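Local coordinates for GphF (Archangium violaceum, PDB 6MBG), which probably dehydrates polyketide intermediates, and may rearrange the resulting olefin, as the dehydratase domain of the gephyronic acid polyketide synthase, at residues 76-81 / 125-130; 176-181 / 245-250; 229-234 / 276-281. All coordinates share one frame; numbering follows the deposited sequence.

Overall arrangement
All three contacts are antiparallel strand pairs in a dehydratase fold of the double-hotdog kind. Contact 1 (76-81 with 125-130) closes along the chain before the other two open; the segments of contacts 2 and 3 then alternate. Contacts 1 and 3 touch, their centres about 9 Å apart, because strands 73-81 and 224-234 are neighbours; this seam joins the two hotdog halves. Contact 2 (176-181 with 245-250) lies further out in the second half, beyond strand 259-267, its centre about 14 Å from that of contact 3 and 23 Å from that of contact 1. Contacts 1 and 3 thus bring pocket residues Asp78 to Thr80 and Cys229 to Ala230 together around one butanediol; contact 2 touches another.

Contact 1. Residues 76-81 / 125-130; sequences VEDVTV and TGRIAR. With BU1 (1,4-butanediol), chain C.
A beta bulge at the rim of a butanediol pocket marks this antiparallel pairing: Glu77 with Arg127 and Thr80 with Thr125 are hydrogen-bonded pairs, and between them the register slips by one residue. Two backbone bonds close each pair, among them Glu77 N to Arg127 O (2.8 Å) and Thr80 N to Thr125 O (2.9 Å). Asp78, with left-handed backbone angles, makes the corner, and its carbonyl, at the bulge, accepts a bond from a water (Asp78 O to water 2.7 Å) and a CA-H contact from Gly126. The same water also meets Thr80 OG1 and Thr125 OG1 (2.9 Å to the latter), bridging the two strands across the bulge; Thr125 OG1 also accepts from Trp82 NE1. Gly126 lies opposite, where a beta carbon would run into Val79 CG2 and Glu77 O. Arg127 leaves its strand with CG anti to the backbone N (chi1 -177°), then bends at chi3, which brings NH1 back to the Glu77 side chain. The carboxylate, turned 86° from the guanidinium plane, forms a salt bridge from OE1 at the guanidinium edge, although the modelled OE1 to NH1 length is doubtfully short; OE2 forms a salt bridge with Arg231 whose modelled length is likewise doubtful. On the pocket side, butanediol O5 donates to Val79 O (3.1 Å), and Asp78 OD1 lies 3.1 Å from butanediol C4. Val76 and Ile128 project from the other face of the sheet onto helix 52-65 and onto Phe104 of strand 103-109, while the backbone of 76-81 bonds on its other edge to strand 224-234.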
ATOM      1  N   VAL A  76       0.867  -8.808   7.497  1.00 25.13           N
ATOM      2  CA  VAL A  76       0.812  -7.621   8.341  1.00 22.11           C
ATOM      3  C   VAL A  76      -0.609  -7.514   8.867  1.00 32.75           C
ATOM      4  O   VAL A  76      -1.576  -7.713   8.119  1.00 34.67           O
ATOM      5  CB  VAL A  76       1.240  -6.342   7.590  1.00 29.23           C
ATOM      6  CG1 VAL A  76       1.476  -5.197   8.573  1.00 31.64           C
ATOM      7  CG2 VAL A  76       2.514  -6.591   6.819  1.00 34.66           C
ATOM      8  N   GLU A  77      -0.738  -7.211  10.152  1.00 23.88           N
ATOM      9  CA  GLU A  77      -2.039  -7.213  10.807  1.00 23.39           C
ATOM     10  C   GLU A  77      -2.219  -5.956  11.632  1.00 27.15           C
ATOM     11  O   GLU A  77      -1.246  -5.367  12.104  1.00 25.47           O
ATOM     12  CB  GLU A  77      -2.203  -8.410  11.747  1.00 35.20           C
ATOM     13  CG  GLU A  77      -2.641  -9.667  11.084  1.00 46.68           C
ATOM     14  CD  GLU A  77      -2.921 -10.736  12.107  1.00 53.02           C
ATOM     15  OE1 GLU A  77      -2.107 -10.878  13.041  1.00 51.75           O
ATOM     16  OE2 GLU A  77      -3.963 -11.411  11.981  1.00 63.91           O
ATOM     17  N   ASP A  78      -3.486  -5.573  11.812  1.00 28.25           N
ATOM     18  CA  ASP A  78      -3.877  -4.542  12.766  1.00 31.01           C
ATOM     19  C   ASP A  78      -3.110  -3.241  12.507  1.00 30.23           C
ATOM     20  O   ASP A  78      -2.536  -2.633  13.411  1.00 27.62           O
ATOM     21  CB  ASP A  78      -3.678  -5.063  14.201  1.00 42.46           C
ATOM     22  CG  ASP A  78      -4.111  -4.074  15.267  1.00 57.23           C
ATOM     23  OD1 ASP A  78      -5.130  -3.377  15.075  1.00 61.52           O
ATOM     24  OD2 ASP A  78      -3.425  -3.999  16.314  1.00 62.62           O
ATOM     25  N   VAL A  79      -3.134  -2.789  11.248  1.00 22.75           N
ATOM     26  CA  VAL A  79      -2.344  -1.637  10.827  1.00 20.07           C
ATOM     27  C   VAL A  79      -3.141  -0.356  11.024  1.00 30.27           C
ATOM     28  O   VAL A  79      -4.333  -0.280  10.676  1.00 25.59           O
ATOM     29  CB  VAL A  79      -1.895  -1.783   9.365  1.00 26.82           C
ATOM     30  CG1 VAL A  79      -1.296  -0.474   8.852  1.00 29.00           C
ATOM     31  CG2 VAL A  79      -0.887  -2.871   9.274  1.00 30.25           C
ATOM     32  N   THR A  80      -2.478   0.655  11.591  1.00 20.87           N
ATOM     33  CA  THR A  80      -3.027   1.997  11.708  1.00 25.61           C
ATOM     34  C   THR A  80      -2.040   2.958  11.073  1.00 27.50           C
ATOM     35  O   THR A  80      -0.842   2.895  11.368  1.00 23.74           O
ATOM     36  CB  THR A  80      -3.284   2.389  13.159  1.00 26.82           C
ATOM     37  OG1 THR A  80      -4.183   1.458  13.759  1.00 34.15           O
ATOM     38  CG2 THR A  80      -3.905   3.789  13.234  1.00 25.70           C
ATOM     39  N   VAL A  81      -2.539   3.812  10.180  1.00 24.63           N
ATOM     40  CA  VAL A  81      -1.765   4.908   9.605  1.00 26.87           C
ATOM     41  C   VAL A  81      -2.016   6.149  10.445  1.00 30.00           C
ATOM     42  O   VAL A  81      -3.172   6.520  10.690  1.00 30.79           O
ATOM     43  CB  VAL A  81      -2.150   5.150   8.131  1.00 27.09           C
ATOM     44  CG1 VAL A  81      -1.462   6.413   7.603  1.00 25.42           C
ATOM     45  CG2 VAL A  81      -1.766   3.939   7.287  1.00 24.67           C
ATOM     46  N   THR A 125       1.658   1.851  12.583  1.00 21.18           N
ATOM     47  CA  THR A 125       1.893   0.799  13.561  1.00 24.71           C
ATOM     48  C   THR A 125       1.117  -0.441  13.125  1.00 24.29           C
ATOM     49  O   THR A 125       0.134  -0.356  12.379  1.00 22.19           O
ATOM     50  CB  THR A 125       1.446   1.198  14.974  1.00 26.53           C
ATOM     51  OG1 THR A 125       0.043   1.507  14.968  1.00 22.85           O
ATOM     52  CG2 THR A 125       2.248   2.414  15.497  1.00 29.03           C
ATOM     53  N   GLY A 126       1.553  -1.595  13.625  1.00 22.08           N
ATOM     54  CA  GLY A 126       0.830  -2.832  13.371  1.00 22.22           C
ATOM     55  C   GLY A 126       1.627  -4.019  13.895  1.00 26.19           C
ATOM     56  O   GLY A 126       2.522  -3.858  14.725  1.00 22.76           O
ATOM     57  N   ARG A 127       1.313  -5.200  13.361  1.00 23.02           N
ATOM     58  CA  ARG A 127       1.986  -6.441  13.733  1.00 27.18           C
ATOM     59  C   ARG A 127       2.423  -7.166  12.466  1.00 30.00           C
ATOM     60  O   ARG A 127       1.761  -7.079  11.430  1.00 26.52           O
ATOM     61  CB  ARG A 127       1.064  -7.323  14.581  1.00 33.18           C
ATOM     62  CG  ARG A 127       1.687  -8.619  15.086  1.00 55.35           C
ATOM     63  CD  ARG A 127       0.638  -9.520  15.762  1.00 67.70           C
ATOM     64  NE  ARG A 127      -0.420  -8.741  16.409  1.00 74.15           N
ATOM     65  CZ  ARG A 127      -1.688  -8.708  16.003  1.00 77.90           C
ATOM     66  NH1 ARG A 127      -2.074  -9.420  14.950  1.00 75.89           N
ATOM     67  NH2 ARG A 127      -2.574  -7.964  16.651  1.00 80.45           N
ATOM     68  N   ILE A 128       3.568  -7.846  12.531  1.00 25.18           N
ATOM     69  CA  ILE A 128       4.066  -8.616  11.397  1.00 22.77           C
ATOM     70  C   ILE A 128       4.060 -10.090  11.757  1.00 28.87           C
ATOM     71  O   ILE A 128       4.144 -10.479  12.927  1.00 30.24           O
ATOM     72  CB  ILE A 128       5.480  -8.191  10.939  1.00 22.25           C
ATOM     73  CG1 ILE A 128       6.454  -8.161  12.128  1.00 28.94           C
ATOM     74  CG2 ILE A 128       5.417  -6.847  10.168  1.00 24.87           C
ATOM     75  CD1 ILE A 128       7.929  -8.103  11.722  1.00 25.43           C
ATOM     76  N   ALA A 129       3.999 -10.922  10.722  1.00 26.87           N
ATOM     77  CA  ALA A 129       4.000 -12.363  10.920  1.00 27.22           C
ATOM     78  C   ALA A 129       4.349 -13.032   9.601  1.00 31.17           C
ATOM     79  O   ALA A 129       4.416 -12.393   8.548  1.00 28.99           O
ATOM     80  CB  ALA A 129       2.653 -12.867  11.442  1.00 31.56           C
ATOM     81  N   ARG A 130       4.547 -14.342   9.678  1.00 34.84           N
ATOM     82  CA  ARG A 130       5.008 -15.124   8.546  1.00 37.26           C
ATOM     83  C   ARG A 130       4.472 -16.529   8.748  1.00 40.67           C
ATOM     84  O   ARG A 130       4.645 -17.089   9.830  1.00 42.61           O
ATOM     85  CB  ARG A 130       6.540 -15.118   8.493  1.00 36.00           C
ATOM     86  CG  ARG A 130       7.142 -15.795   7.297  1.00 34.13           C
ATOM     87  CD  ARG A 130       8.635 -15.498   7.188  1.00 35.40           C
ATOM     88  NE  ARG A 130       9.226 -16.251   6.085  1.00 39.22           N
ATOM     89  CZ  ARG A 130      10.222 -15.812   5.324  1.00 38.91           C
ATOM     90  NH1 ARG A 130      10.748 -14.613   5.549  1.00 35.92           N
ATOM     91  NH2 ARG A 130      10.670 -16.566   4.327  1.00 37.79           N
TER
HETATM   92  C1  BU1 C2002      -7.630  -0.435  11.448  1.00 68.25           C
HETATM   93  C2  BU1 C2002      -7.034  -1.595  12.243  1.00 63.44           C
HETATM   94  C3  BU1 C2002      -7.948  -2.817  12.149  1.00 61.54           C
HETATM   95  C4  BU1 C2002      -7.488  -3.844  13.190  1.00 63.14           C
HETATM   96  O5  BU1 C2002      -7.020   0.766  11.841  1.00 68.33           O
HETATM   97  O6  BU1 C2002      -8.190  -5.052  13.075  1.00 67.00           O
HETATM   98  O   HOH W   1      -2.149  -0.380  14.937  1.00 33.90           O

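Contact 2. Residues 176-181 / 245-250. With BU1 (1,4-butanediol), chain B.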
ATOM      1  N   GLY A 176     -22.834  -3.857  -8.468  1.00 27.07           N
ATOM      2  CA  GLY A 176     -23.111  -3.433  -7.102  1.00 24.52           C
ATOM      3  C   GLY A 176     -21.882  -2.803  -6.460  1.00 26.89           C
ATOM      4  O   GLY A 176     -21.228  -1.922  -7.035  1.00 26.94           O
ATOM      5  N   ARG A 177     -21.554  -3.265  -5.252  1.00 24.06           N
ATOM      6  CA  ARG A 177     -20.372  -2.821  -4.513  1.00 22.44           C
ATOM      7  C   ARG A 177     -19.161  -3.698  -4.759  1.00 22.30           C
ATOM      8  O   ARG A 177     -18.198  -3.622  -3.992  1.00 21.01           O
ATOM      9  CB  ARG A 177     -20.658  -2.788  -3.005  1.00 24.71           C
ATOM     10  CG  ARG A 177     -21.675  -1.740  -2.591  1.00 24.26           C
ATOM     11  CD  ARG A 177     -21.717  -1.529  -1.104  1.00 26.26           C
ATOM     12  NE  ARG A 177     -21.998  -2.759  -0.378  1.00 30.48           N
ATOM     13  CZ  ARG A 177     -23.220  -3.186  -0.075  1.00 32.85           C
ATOM     14  NH1 ARG A 177     -24.287  -2.490  -0.437  1.00 28.09           N
ATOM     15  NH2 ARG A 177     -23.381  -4.314   0.593  1.00 33.68           N
ATOM     16  N   GLU A 178     -19.185  -4.550  -5.781  1.00 23.91           N
ATOM     17  CA  GLU A 178     -18.019  -5.344  -6.135  1.00 23.82           C
ATOM     18  C   GLU A 178     -17.458  -4.871  -7.469  1.00 29.52           C
ATOM     19  O   GLU A 178     -18.175  -4.311  -8.303  1.00 22.93           O
ATOM     20  CB  GLU A 178     -18.356  -6.840  -6.205  1.00 26.70           C
ATOM     21  CG  GLU A 178     -18.882  -7.376  -4.887  1.00 26.41           C
ATOM     22  CD  GLU A 178     -19.005  -8.900  -4.840  1.00 30.26           C
ATOM     23  OE1 GLU A 178     -18.361  -9.599  -5.652  1.00 26.06           O
ATOM     24  OE2 GLU A 178     -19.777  -9.397  -3.989  1.00 27.03           O
ATOM     25  N   ALA A 179     -16.161  -5.090  -7.659  1.00 20.79           N
ATOM     26  CA  ALA A 179     -15.537  -4.770  -8.935  1.00 26.92           C
ATOM     27  C   ALA A 179     -14.352  -5.696  -9.184  1.00 25.36           C
ATOM     28  O   ALA A 179     -13.769  -6.255  -8.247  1.00 23.24           O
ATOM     29  CB  ALA A 179     -15.090  -3.306  -8.981  1.00 22.37           C
ATOM     30  N   ILE A 180     -14.005  -5.861 -10.469  1.00 24.19           N
ATOM     31  CA  ILE A 180     -12.743  -6.487 -10.864  1.00 27.40           C
ATOM     32  C   ILE A 180     -11.908  -5.471 -11.624  1.00 30.16           C
ATOM     33  O   ILE A 180     -12.369  -4.922 -12.633  1.00 28.94           O
ATOM     34  CB  ILE A 180     -12.950  -7.726 -11.747  1.00 31.53           C
ATOM     35  CG1 ILE A 180     -13.898  -8.723 -11.097  1.00 36.51           C
ATOM     36  CG2 ILE A 180     -11.572  -8.331 -12.112  1.00 31.78           C
ATOM     37  CD1 ILE A 180     -13.335  -9.454  -9.951  1.00 43.20           C
ATOM     38  N   GLY A 181     -10.677  -5.256 -11.168  1.00 27.39           N
ATOM     39  CA  GLY A 181      -9.730  -4.369 -11.830  1.00 31.62           C
ATOM     40  C   GLY A 181      -8.566  -5.148 -12.420  1.00 36.07           C
ATOM     41  O   GLY A 181      -8.228  -6.231 -11.946  1.00 31.48           O
ATOM     42  N   HIS A 245     -10.082  -8.419  -7.256  1.00 21.38           N
ATOM     43  CA  HIS A 245     -11.495  -8.436  -6.885  1.00 17.30           C
ATOM     44  C   HIS A 245     -11.643  -7.650  -5.591  1.00 24.01           C
ATOM     45  O   HIS A 245     -10.953  -7.941  -4.609  1.00 24.41           O
ATOM     46  CB  HIS A 245     -11.981  -9.870  -6.656  1.00 19.31           C
ATOM     47  CG  HIS A 245     -13.419  -9.961  -6.226  1.00 27.28           C
ATOM     48  ND1 HIS A 245     -13.864 -10.870  -5.290  1.00 33.15           N
ATOM     49  CD2 HIS A 245     -14.518  -9.280  -6.634  1.00 28.98           C
ATOM     50  CE1 HIS A 245     -15.171 -10.743  -5.135  1.00 36.97           C
ATOM     51  NE2 HIS A 245     -15.594  -9.776  -5.933  1.00 25.89           N
ATOM     52  N   LEU A 246     -12.546  -6.686  -5.573  1.00 17.23           N
ATOM     53  CA  LEU A 246     -12.756  -5.884  -4.380  1.00 16.77           C
ATOM     54  C   LEU A 246     -14.236  -5.858  -4.030  1.00 22.37           C
ATOM     55  O   LEU A 246     -15.104  -6.025  -4.897  1.00 23.87           O
ATOM     56  CB  LEU A 246     -12.225  -4.441  -4.564  1.00 19.89           C
ATOM     57  CG  LEU A 246     -12.932  -3.653  -5.679  1.00 24.64           C
ATOM     58  CD1 LEU A 246     -14.020  -2.772  -5.078  1.00 31.44           C
ATOM     59  CD2 LEU A 246     -11.960  -2.803  -6.454  1.00 26.60           C
ATOM     60  N   ARG A 247     -14.512  -5.630  -2.749  1.00 23.42           N
ATOM     61  CA  ARG A 247     -15.880  -5.529  -2.258  1.00 26.22           C
ATOM     62  C   ARG A 247     -15.933  -4.451  -1.193  1.00 26.43           C
ATOM     63  O   ARG A 247     -15.245  -4.555  -0.171  1.00 25.22           O
ATOM     64  CB  ARG A 247     -16.370  -6.862  -1.680  1.00 23.03           C
ATOM     65  CG  ARG A 247     -17.781  -6.789  -1.092  1.00 24.74           C
ATOM     66  CD  ARG A 247     -18.197  -8.123  -0.446  1.00 29.41           C
ATOM     67  NE  ARG A 247     -18.410  -9.169  -1.443  1.00 33.71           N
ATOM     68  CZ  ARG A 247     -18.133 -10.458  -1.261  1.00 38.09           C
ATOM     69  NH1 ARG A 247     -17.615 -10.879  -0.110  1.00 39.49           N
ATOM     70  NH2 ARG A 247     -18.356 -11.326  -2.240  1.00 35.80           N
ATOM     71  N   LEU A 248     -16.767  -3.438  -1.420  1.00 20.86           N
ATOM     72  CA  LEU A 248     -17.030  -2.423  -0.412  1.00 21.05           C
ATOM     73  C   LEU A 248     -18.064  -2.931   0.581  1.00 27.51           C
ATOM     74  O   LEU A 248     -19.091  -3.503   0.193  1.00 28.69           O
ATOM     75  CB  LEU A 248     -17.538  -1.138  -1.067  1.00 23.01           C
ATOM     76  CG  LEU A 248     -16.543  -0.179  -1.692  1.00 34.81           C
ATOM     77  CD1 LEU A 248     -17.269   0.725  -2.675  1.00 35.19           C
ATOM     78  CD2 LEU A 248     -15.868   0.661  -0.600  1.00 23.59           C
ATOM     79  N   HIS A 249     -17.801  -2.713   1.868  1.00 27.85           N
ATOM     80  CA  HIS A 249     -18.810  -2.973   2.877  1.00 29.37           C
ATOM     81  C   HIS A 249     -19.987  -2.008   2.698  1.00 32.57           C
ATOM     82  O   HIS A 249     -19.859  -0.978   2.029  1.00 33.62           O
ATOM     83  CB  HIS A 249     -18.208  -2.834   4.270  1.00 30.26           C
ATOM     84  CG  HIS A 249     -17.164  -3.866   4.577  1.00 31.89           C
ATOM     85  ND1 HIS A 249     -16.779  -4.182   5.862  1.00 35.47           N
ATOM     86  CD2 HIS A 249     -16.428  -4.654   3.759  1.00 33.00           C
ATOM     87  CE1 HIS A 249     -15.842  -5.113   5.822  1.00 35.18           C
ATOM     88  NE2 HIS A 249     -15.611  -5.418   4.557  1.00 34.90           N
ATOM     89  N   PRO A 250     -21.144  -2.319   3.283  1.00 32.92           N
ATOM     90  CA  PRO A 250     -22.327  -1.452   3.105  1.00 38.95           C
ATOM     91  C   PRO A 250     -22.112  -0.090   3.745  1.00 41.94           C
ATOM     92  O   PRO A 250     -21.715   0.005   4.918  1.00 38.61           O
ATOM     93  CB  PRO A 250     -23.453  -2.236   3.799  1.00 39.70           C
ATOM     94  CG  PRO A 250     -22.760  -3.171   4.743  1.00 38.92           C
ATOM     95  CD  PRO A 250     -21.445  -3.511   4.094  1.00 29.63           C
TER
HETATM   96  C1  BU1 B2001     -20.735   4.813  -3.069  1.00 48.03           C
HETATM   97  C2  BU1 B2001     -20.619   3.300  -2.927  1.00 48.17           C
HETATM   98  C3  BU1 B2001     -20.366   2.679  -4.299  1.00 49.02           C
HETATM   99  C4  BU1 B2001     -21.521   1.758  -4.690  1.00 50.69           C
HETATM  100  O5  BU1 B2001     -20.390   5.439  -1.866  1.00 49.39           O
HETATM  101  O6  BU1 B2001     -21.052   0.829  -5.634  1.00 53.15           O
HETATM  102  O   HOH W   2     -20.799  -5.554   1.254  1.00 34.86           O
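Glu178 sets CG anti to its carbonyl carbon (chi1 -60°) and His245 sets its ring anti to the backbone N (chi1 178°), which lets carboxylate and imidazole meet on one face of an antiparallel strand pair in the second hotdog half. His245 NE2 donates to Glu178 OE1 (2.8 Å); the oxygen lies in the ring plane, whereas the nitrogen stands above the carboxylate plane. His245 ND1 is bonded to Arg265 NH1, consistent with a neutral ring protonated at NE2. The second oxygen goes to Arg247, which runs alongside Glu178 and grips OE2 side-on from one face of the carboxylate, NE at 2.9 Å and NH2 at 3.0 Å. One carboxylate thus ties together two residues of the facing strand. Beside it, Ile180 CD1 packs obliquely on His245, 3.5 Å from CD2. The opposite face is apolar: Ala179 CB rests on Leu246 CG (4.0 Å), and Leu246 and Leu248 continue onto helix 200-214. Where the strands end, Gly176 O accepts a weak bond from a butanediol hydroxyl. Arg177, bent at chi3, lays one guanidinium face over Pro250 CA, 3.7 Å above the plane, and donates from NE to Leu248 O (3.1 Å), which also accepts from a water that Arg177 NH2 holds at 2.9 Å.

Contact 3. Residues 229-234 / 276-281; sequences CARIEL and SVDALQ. With BU1 (1,4-butanediol), chain C.
Cys229 CB fits into the shallow hollow of the facing backbone between Asp278 O and Leu280 CA, 3.8 Å from the latter, with Val277 CG1 and Leu280 CD1 as more distant walls. The next bump, the methyl of Ala230, meets its counterpart on Ala279 (CB to CB 3.8 Å) and turns another flank to the butanediol. Further along, Ile232 carries CG1 anti to its backbone N (chi1 172°), laying that carbon over Ser276 O at 3.4 Å; its CD1 then reaches Val277 CG2 (4.2 Å), and the same side chain also touches Leu59 of helix 52-65 and Leu203 of helix 200-214. The unevenness begins in the backbone, where Ala230 and Arg231 both face Asp278 in a classic beta bulge. Asp278 O accepts from Ala230 N (3.0 Å) and, weakly, from Arg231 N, while Asp278 N returns a nearly straight bond to Arg231 O (172°). Beyond it the pairing of Glu233 with Ser276 is regular. This is strand-to-strand packing in the second hotdog half, at the edge where 224-234 also meets strand 73-81. On the polar face Arg231 stretches out beside Asp278, its CD 3.8 Å from OD1, and the two flat groups are 27° from parallel without their charged atoms touching. The guanidinium instead turns along its own strand: NE (2.8 Å) and NH2 (3.1 Å) grip Glu233 OE2 side-on, NE on the anti lone pair, leaving NH1 for the bridge to Glu77 on strand 73-81. A leucine here would probably leave the carboxylates of Glu233 and Glu77 without the cation they share. Ala279, with left-handed backbone angles, donates its N-H to Asp263 OD2 on the neighbouring strand 259-267.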
ATOM      1  N   CYS A 229      -5.757  -1.203   8.029  1.00 26.61           N
ATOM      2  CA  CYS A 229      -6.427  -2.406   7.554  1.00 25.04           C
ATOM      3  C   CYS A 229      -6.246  -3.491   8.600  1.00 27.50           C
ATOM      4  O   CYS A 229      -5.319  -3.451   9.418  1.00 29.82           O
ATOM      5  CB  CYS A 229      -5.908  -2.864   6.181  1.00 34.66           C
ATOM      6  SG  CYS A 229      -4.195  -3.458   6.162  1.00 42.20           S
ATOM      7  N   ALA A 230      -7.172  -4.446   8.583  1.00 22.26           N
ATOM      8  CA  ALA A 230      -7.130  -5.530   9.553  1.00 24.37           C
ATOM      9  C   ALA A 230      -6.035  -6.540   9.217  1.00 22.83           C
ATOM     10  O   ALA A 230      -5.374  -7.064  10.121  1.00 25.29           O
ATOM     11  CB  ALA A 230      -8.498  -6.219   9.631  1.00 31.58           C
ATOM     12  N   ARG A 231      -5.819  -6.820   7.929  1.00 27.28           N
ATOM     13  CA  ARG A 231      -4.887  -7.883   7.574  1.00 25.27           C
ATOM     14  C   ARG A 231      -4.481  -7.746   6.120  1.00 26.64           C
ATOM     15  O   ARG A 231      -5.336  -7.496   5.259  1.00 25.59           O
ATOM     16  CB  ARG A 231      -5.536  -9.255   7.829  1.00 27.72           C
ATOM     17  CG  ARG A 231      -4.610 -10.434   7.664  1.00 31.76           C
ATOM     18  CD  ARG A 231      -5.327 -11.722   8.040  1.00 41.55           C
ATOM     19  NE  ARG A 231      -4.416 -12.857   8.006  1.00 47.56           N
ATOM     20  CZ  ARG A 231      -3.789 -13.338   9.072  1.00 57.61           C
ATOM     21  NH1 ARG A 231      -3.989 -12.786  10.257  1.00 62.26           N
ATOM     22  NH2 ARG A 231      -2.968 -14.378   8.956  1.00 57.26           N
ATOM     23  N   ILE A 232      -3.185  -7.896   5.836  1.00 21.98           N
ATOM     24  CA  ILE A 232      -2.736  -8.145   4.472  1.00 23.58           C
ATOM     25  C   ILE A 232      -1.884  -9.407   4.475  1.00 29.79           C
ATOM     26  O   ILE A 232      -0.999  -9.564   5.327  1.00 31.10           O
ATOM     27  CB  ILE A 232      -1.991  -6.940   3.862  1.00 30.56           C
ATOM     28  CG1 ILE A 232      -1.380  -7.312   2.508  1.00 30.04           C
ATOM     29  CG2 ILE A 232      -0.937  -6.393   4.809  1.00 40.29           C
ATOM     30  CD1 ILE A 232      -0.911  -6.095   1.705  1.00 37.48           C
ATOM     31  N   GLU A 233      -2.199 -10.338   3.570  1.00 24.31           N
ATOM     32  CA  GLU A 233      -1.424 -11.566   3.398  1.00 24.56           C
ATOM     33  C   GLU A 233      -0.823 -11.568   2.008  1.00 31.61           C
ATOM     34  O   GLU A 233      -1.555 -11.441   1.020  1.00 32.02           O
ATOM     35  CB  GLU A 233      -2.279 -12.830   3.557  1.00 29.73           C
ATOM     36  CG  GLU A 233      -2.721 -13.165   4.947  1.00 38.92           C
ATOM     37  CD  GLU A 233      -3.355 -14.544   5.014  1.00 54.26           C
ATOM     38  OE1 GLU A 233      -3.320 -15.274   3.994  1.00 54.91           O
ATOM     39  OE2 GLU A 233      -3.891 -14.894   6.085  1.00 63.51           O
ATOM     40  N   LEU A 234       0.491 -11.744   1.928  1.00 25.86           N
ATOM     41  CA  LEU A 234       1.187 -11.744   0.648  1.00 26.91           C
ATOM     42  C   LEU A 234       1.729 -13.135   0.383  1.00 27.10           C
ATOM     43  O   LEU A 234       2.548 -13.650   1.161  1.00 25.93           O
ATOM     44  CB  LEU A 234       2.313 -10.713   0.617  1.00 23.97           C
ATOM     45  CG  LEU A 234       3.038 -10.652  -0.726  1.00 22.85           C
ATOM     46  CD1 LEU A 234       2.056 -10.140  -1.789  1.00 25.40           C
ATOM     47  CD2 LEU A 234       4.315  -9.763  -0.630  1.00 23.26           C
ATOM     48  N   SER A 276      -4.125 -10.915  -0.162  0.53 27.02           N
ATOM     49  CA  SER A 276      -5.425 -10.601   0.401  0.53 27.38           C
ATOM     50  C   SER A 276      -5.287  -9.338   1.231  0.53 28.11           C
ATOM     51  O   SER A 276      -4.244  -9.105   1.859  0.53 23.35           O
ATOM     52  CB  SER A 276      -5.953 -11.742   1.268  0.53 30.00           C
ATOM     53  OG  SER A 276      -6.184 -12.899   0.488  0.53 31.36           O
ATOM     54  N   VAL A 277      -6.328  -8.513   1.207  1.00 23.76           N
ATOM     55  CA  VAL A 277      -6.446  -7.363   2.099  1.00 23.27           C
ATOM     56  C   VAL A 277      -7.816  -7.432   2.750  1.00 28.66           C
ATOM     57  O   VAL A 277      -8.836  -7.405   2.050  1.00 25.52           O
ATOM     58  CB  VAL A 277      -6.282  -6.025   1.358  1.00 24.21           C
ATOM     59  CG1 VAL A 277      -6.384  -4.871   2.346  1.00 22.69           C
ATOM     60  CG2 VAL A 277      -4.973  -5.985   0.621  1.00 28.63           C
ATOM     61  N   ASP A 278      -7.846  -7.479   4.077  1.00 21.84           N
ATOM     62  CA  ASP A 278      -9.093  -7.551   4.826  1.00 26.96           C
ATOM     63  C   ASP A 278      -9.347  -6.219   5.507  1.00 30.31           C
ATOM     64  O   ASP A 278      -8.477  -5.707   6.221  1.00 27.47           O
ATOM     65  CB  ASP A 278      -9.065  -8.654   5.890  1.00 31.17           C
ATOM     66  CG  ASP A 278      -8.945 -10.045   5.299  1.00 39.43           C
ATOM     67  OD1 ASP A 278      -8.410 -10.926   6.001  1.00 41.55           O
ATOM     68  OD2 ASP A 278      -9.386 -10.254   4.144  1.00 43.81           O
ATOM     69  N   ALA A 279     -10.544  -5.678   5.301  1.00 24.24           N
ATOM     70  CA  ALA A 279     -11.044  -4.512   6.034  1.00 20.11           C
ATOM     71  C   ALA A 279     -10.096  -3.317   5.921  1.00 23.51           C
ATOM     72  O   ALA A 279      -9.682  -2.731   6.927  1.00 25.24           O
ATOM     73  CB  ALA A 279     -11.314  -4.852   7.498  1.00 23.95           C
ATOM     74  N   LEU A 280      -9.745  -2.969   4.679  1.00 21.77           N
ATOM     75  CA  LEU A 280      -9.114  -1.682   4.410  1.00 19.80           C
ATOM     76  C   LEU A 280     -10.065  -0.556   4.803  1.00 25.56           C
ATOM     77  O   LEU A 280     -11.200  -0.492   4.307  1.00 23.38           O
ATOM     78  CB  LEU A 280      -8.756  -1.581   2.927  1.00 24.47           C
ATOM     79  CG  LEU A 280      -8.275  -0.204   2.418  1.00 20.38           C
ATOM     80  CD1 LEU A 280      -6.907   0.082   3.008  1.00 21.41           C
ATOM     81  CD2 LEU A 280      -8.211  -0.190   0.916  1.00 21.62           C
ATOM     82  N   GLN A 281      -9.619   0.322   5.699  1.00 22.34           N
ATOM     83  CA  GLN A 281     -10.430   1.426   6.180  1.00 22.46           C
ATOM     84  C   GLN A 281     -10.043   2.709   5.455  1.00 31.57           C
ATOM     85  O   GLN A 281      -8.865   3.098   5.460  1.00 23.53           O
ATOM     86  CB  GLN A 281     -10.258   1.603   7.685  1.00 28.36           C
ATOM     87  CG  GLN A 281     -10.582   0.365   8.485  1.00 34.27           C
ATOM     88  CD  GLN A 281     -12.072   0.105   8.568  1.00 44.84           C
ATOM     89  OE1 GLN A 281     -12.885   0.937   8.149  1.00 44.90           O
ATOM     90  NE2 GLN A 281     -12.442  -1.040   9.143  1.00 43.61           N
TER
HETATM   91  C1  BU1 C2002      -7.630  -0.435  11.448  1.00 68.25           C
HETATM   92  C2  BU1 C2002      -7.034  -1.595  12.243  1.00 63.44           C
HETATM   93  C3  BU1 C2002      -7.948  -2.817  12.149  1.00 61.54           C
HETATM   94  C4  BU1 C2002      -7.488  -3.844  13.190  1.00 63.14           C
HETATM   95  O5  BU1 C2002      -7.020   0.766  11.841  1.00 68.33           O
HETATM   96  O6  BU1 C2002      -8.190  -5.052  13.075  1.00 67.00           O